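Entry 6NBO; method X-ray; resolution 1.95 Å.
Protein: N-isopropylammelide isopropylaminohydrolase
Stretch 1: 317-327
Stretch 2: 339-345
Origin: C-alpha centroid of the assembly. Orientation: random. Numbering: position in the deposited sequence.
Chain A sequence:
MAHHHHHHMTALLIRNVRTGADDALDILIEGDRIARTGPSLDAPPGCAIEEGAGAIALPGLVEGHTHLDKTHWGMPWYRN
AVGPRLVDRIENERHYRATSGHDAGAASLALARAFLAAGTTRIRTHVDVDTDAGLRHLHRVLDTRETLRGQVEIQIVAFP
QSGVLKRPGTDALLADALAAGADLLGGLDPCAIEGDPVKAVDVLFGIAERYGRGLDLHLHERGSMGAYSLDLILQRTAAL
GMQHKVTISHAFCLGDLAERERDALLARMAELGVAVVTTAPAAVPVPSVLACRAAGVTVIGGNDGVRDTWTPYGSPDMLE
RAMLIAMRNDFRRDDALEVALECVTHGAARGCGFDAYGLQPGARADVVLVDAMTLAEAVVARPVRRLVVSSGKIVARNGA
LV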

# COMPACT_ATOMS: atom_id res chain seq x y z
N ASP A 317 3.65 -11.00 2.11
CA ASP A 317 5.06 -10.70 2.39
C ASP A 317 5.49 -9.50 1.54
O ASP A 317 5.76 -9.65 0.35
N MET A 318 5.58 -8.31 2.15
CA MET A 318 5.97 -7.14 1.37
C MET A 318 7.44 -7.17 0.99
O MET A 318 7.83 -6.46 0.06
N LEU A 319 8.26 -7.96 1.67
CA LEU A 319 9.63 -8.15 1.19
C LEU A 319 9.61 -8.83 -0.17
O LEU A 319 10.42 -8.52 -1.05
N GLU A 320 8.68 -9.78 -0.37
CA GLU A 320 8.57 -10.42 -1.67
C GLU A 320 8.14 -9.42 -2.74
O GLU A 320 8.59 -9.49 -3.89
N ARG A 321 7.24 -8.50 -2.39
CA ARG A 321 6.84 -7.50 -3.38
C ARG A 321 8.01 -6.59 -3.73
O ARG A 321 8.20 -6.22 -4.90
N ALA A 322 8.83 -6.24 -2.74
CA ALA A 322 10.04 -5.47 -3.02
C ALA A 322 10.94 -6.23 -3.97
O ALA A 322 11.48 -5.65 -4.92
N MET A 323 11.12 -7.53 -3.73
CA MET A 323 11.90 -8.36 -4.64
C MET A 323 11.33 -8.32 -6.05
O MET A 323 12.08 -8.23 -7.03
N LEU A 324 10.01 -8.40 -6.19
CA LEU A 324 9.43 -8.43 -7.53
C LEU A 324 9.57 -7.08 -8.23
O LEU A 324 9.80 -7.02 -9.45
N ILE A 325 9.44 -5.99 -7.47
CA ILE A 325 9.69 -4.66 -8.03
C ILE A 325 11.13 -4.56 -8.53
O ILE A 325 11.39 -4.08 -9.65
N ALA A 326 12.08 -5.01 -7.71
CA ALA A 326 13.49 -4.99 -8.10
C ALA A 326 13.72 -5.79 -9.37
O ALA A 326 14.38 -5.33 -10.31
N MET A 327 13.16 -7.00 -9.44
CA MET A 327 13.30 -7.82 -10.64
C MET A 327 12.70 -7.13 -11.85
O MET A 327 13.31 -7.09 -12.93
N VAL A 339 16.63 0.53 -2.90
CA VAL A 339 15.62 1.41 -3.47
C VAL A 339 14.29 0.68 -3.56
O VAL A 339 13.23 1.23 -3.27
N ALA A 340 14.33 -0.60 -3.97
CA ALA A 340 13.09 -1.37 -4.02
C ALA A 340 12.51 -1.55 -2.62
O ALA A 340 11.30 -1.44 -2.42
N LEU A 341 13.37 -1.81 -1.64
CA LEU A 341 12.89 -1.94 -0.26
C LEU A 341 12.27 -0.64 0.24
O LEU A 341 11.29 -0.65 1.00
N GLU A 342 12.82 0.50 -0.17
CA GLU A 342 12.22 1.79 0.17
C GLU A 342 10.77 1.89 -0.29
O GLU A 342 9.95 2.54 0.37
N CYS A 343 10.42 1.25 -1.41
CA CYS A 343 9.04 1.27 -1.92
C CYS A 343 8.04 0.58 -0.99
O CYS A 343 6.83 0.82 -1.14
N VAL A 344 8.48 -0.30 -0.09
CA VAL A 344 7.57 -0.93 0.86
C VAL A 344 7.89 -0.54 2.30
O VAL A 344 7.38 -1.16 3.24
N THR A 345 8.73 0.48 2.49
CA THR A 345 8.99 1.03 3.82
C THR A 345 8.85 2.56 3.80
O THR A 345 7.73 3.07 3.69

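This is a small, mainly apolar contact between the two stretches, with no hydrogen bond across it, in which alanines set a close approach at one point and longer side chains fill the space as the backbones separate. The approach is tightest at Ala322 and Ala340, whose CA atoms lie 5.2 Å apart; each side chain is a single methyl, and Ala322 also presents its carbonyl oxygen. Both CA-to-CB bonds point toward the partner stretch, and Ala340 CB comes to 3.5 Å from Ala322 O, so side chain meets backbone directly. Ala322 O still accepts its helical bond from Ala326 N at 2.9 Å. Ala340 CB also touches Ala326 CB at 3.7 Å and Ile325 CG2 at 4.4 Å, a methyl lodged among three residues of the facing helix.

Toward Met318 and Val344 the CA spacing widens to 6.4 Å, and larger groups take over. Val344 (chi1 m) is the most covered residue of the contact: its closest pairs are Val344 CG2 with Ala322 CB at 4.0 Å and Val344 CG1 with Met318 CE at 3.6 Å. Met318 makes that reach with all three chi angles in m, a folded chain rather than an extended one. Ile325 (m, t) points toward the second stretch and sets its CD1 4.3 Å from Cys343 CB.

Leucines work differently. Leu319 (m, t) starts away from the partner and Leu341 (t, p) starts sideways, yet their ends converge, CD2 of Leu319 on CD1 of Leu341 at 3.6 Å.

The side-chain hydrogen bonds lie within a stretch or go elsewhere in the structure. Asp317 caps its helix, OD1 accepting weak bonds from Leu319 N (2.9 Å) and Glu320 N (3.4 Å), and Thr345 OG1 donates to Leu341 O at 2.8 Å. Arg321 leads its end away and bonds elsewhere in the structure.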

# COMPACT_ATOMS: atom_id res chain seq x y z
CB ASP A 317 5.91 -11.94 2.09
CG ASP A 317 7.35 -11.76 2.54
OD1 ASP A 317 7.74 -10.62 2.79
OD2 ASP A 317 8.08 -12.76 2.65
CB MET A 318 5.65 -5.84 2.10
CG MET A 318 4.14 -5.54 2.21
SD MET A 318 3.27 -5.69 0.64
CE MET A 318 4.02 -4.33 -0.28
CB LEU A 319 10.47 -8.96 2.19
CG LEU A 319 10.82 -8.27 3.51
CD1 LEU A 319 11.80 -9.13 4.33
CD2 LEU A 319 11.40 -6.87 3.24
CB GLU A 320 7.60 -11.59 -1.61
CG GLU A 320 7.52 -12.35 -2.93
CD GLU A 320 6.95 -13.73 -2.73
OE1 GLU A 320 5.76 -13.92 -3.04
OE2 GLU A 320 7.68 -14.61 -2.23
CB ARG A 321 5.66 -6.68 -2.85
CG ARG A 321 5.09 -5.68 -3.87
CD ARG A 321 4.74 -6.33 -5.19
NE ARG A 321 4.00 -7.59 -5.05
CZ ARG A 321 3.45 -8.24 -6.07
NH1 ARG A 321 3.53 -7.75 -7.30
NH2 ARG A 321 2.82 -9.38 -5.87
CB ALA A 322 10.78 -5.16 -1.72
CB MET A 323 11.95 -9.81 -4.14
CG MET A 323 12.89 -10.69 -4.96
SD MET A 323 12.65 -12.44 -4.60
CE MET A 323 11.07 -12.73 -5.42
CB LEU A 324 7.97 -8.85 -7.47
CG LEU A 324 7.71 -10.30 -7.03
CD1 LEU A 324 6.22 -10.50 -6.82
CD2 LEU A 324 8.23 -11.27 -8.08
CB ILE A 325 9.36 -3.58 -6.97
CG1 ILE A 325 7.85 -3.53 -6.73
CG2 ILE A 325 9.88 -2.21 -7.40
CD1 ILE A 325 7.43 -2.68 -5.54
CB ALA A 326 14.34 -5.52 -6.95
CB MET A 327 12.61 -9.18 -10.43
CG MET A 327 13.28 -10.08 -9.42
SD MET A 327 12.25 -11.56 -9.13
CE MET A 327 13.50 -12.75 -8.68
CB VAL A 339 16.06 1.95 -4.84
CG1 VAL A 339 14.88 2.63 -5.54
CG2 VAL A 339 17.23 2.90 -4.69
CB ALA A 340 13.33 -2.72 -4.70
CB LEU A 341 14.04 -2.38 0.66
CG LEU A 341 13.72 -2.56 2.15
CD1 LEU A 341 12.69 -3.67 2.34
CD2 LEU A 341 15.00 -2.88 2.92
CB GLU A 342 13.07 2.92 -0.42
CG GLU A 342 12.61 4.30 0.01
CD GLU A 342 13.46 5.44 -0.56
OE1 GLU A 342 14.12 5.25 -1.60
OE2 GLU A 342 13.45 6.53 0.05
CB CYS A 343 8.97 0.59 -3.29
SG CYS A 343 9.91 1.47 -4.57
CB VAL A 344 7.55 -2.47 0.70
CG1 VAL A 344 7.25 -2.85 -0.75
CG2 VAL A 344 8.85 -3.12 1.19
CB THR A 345 10.36 0.59 4.35
OG1 THR A 345 11.39 0.84 3.38
CG2 THR A 345 10.36 -0.93 4.67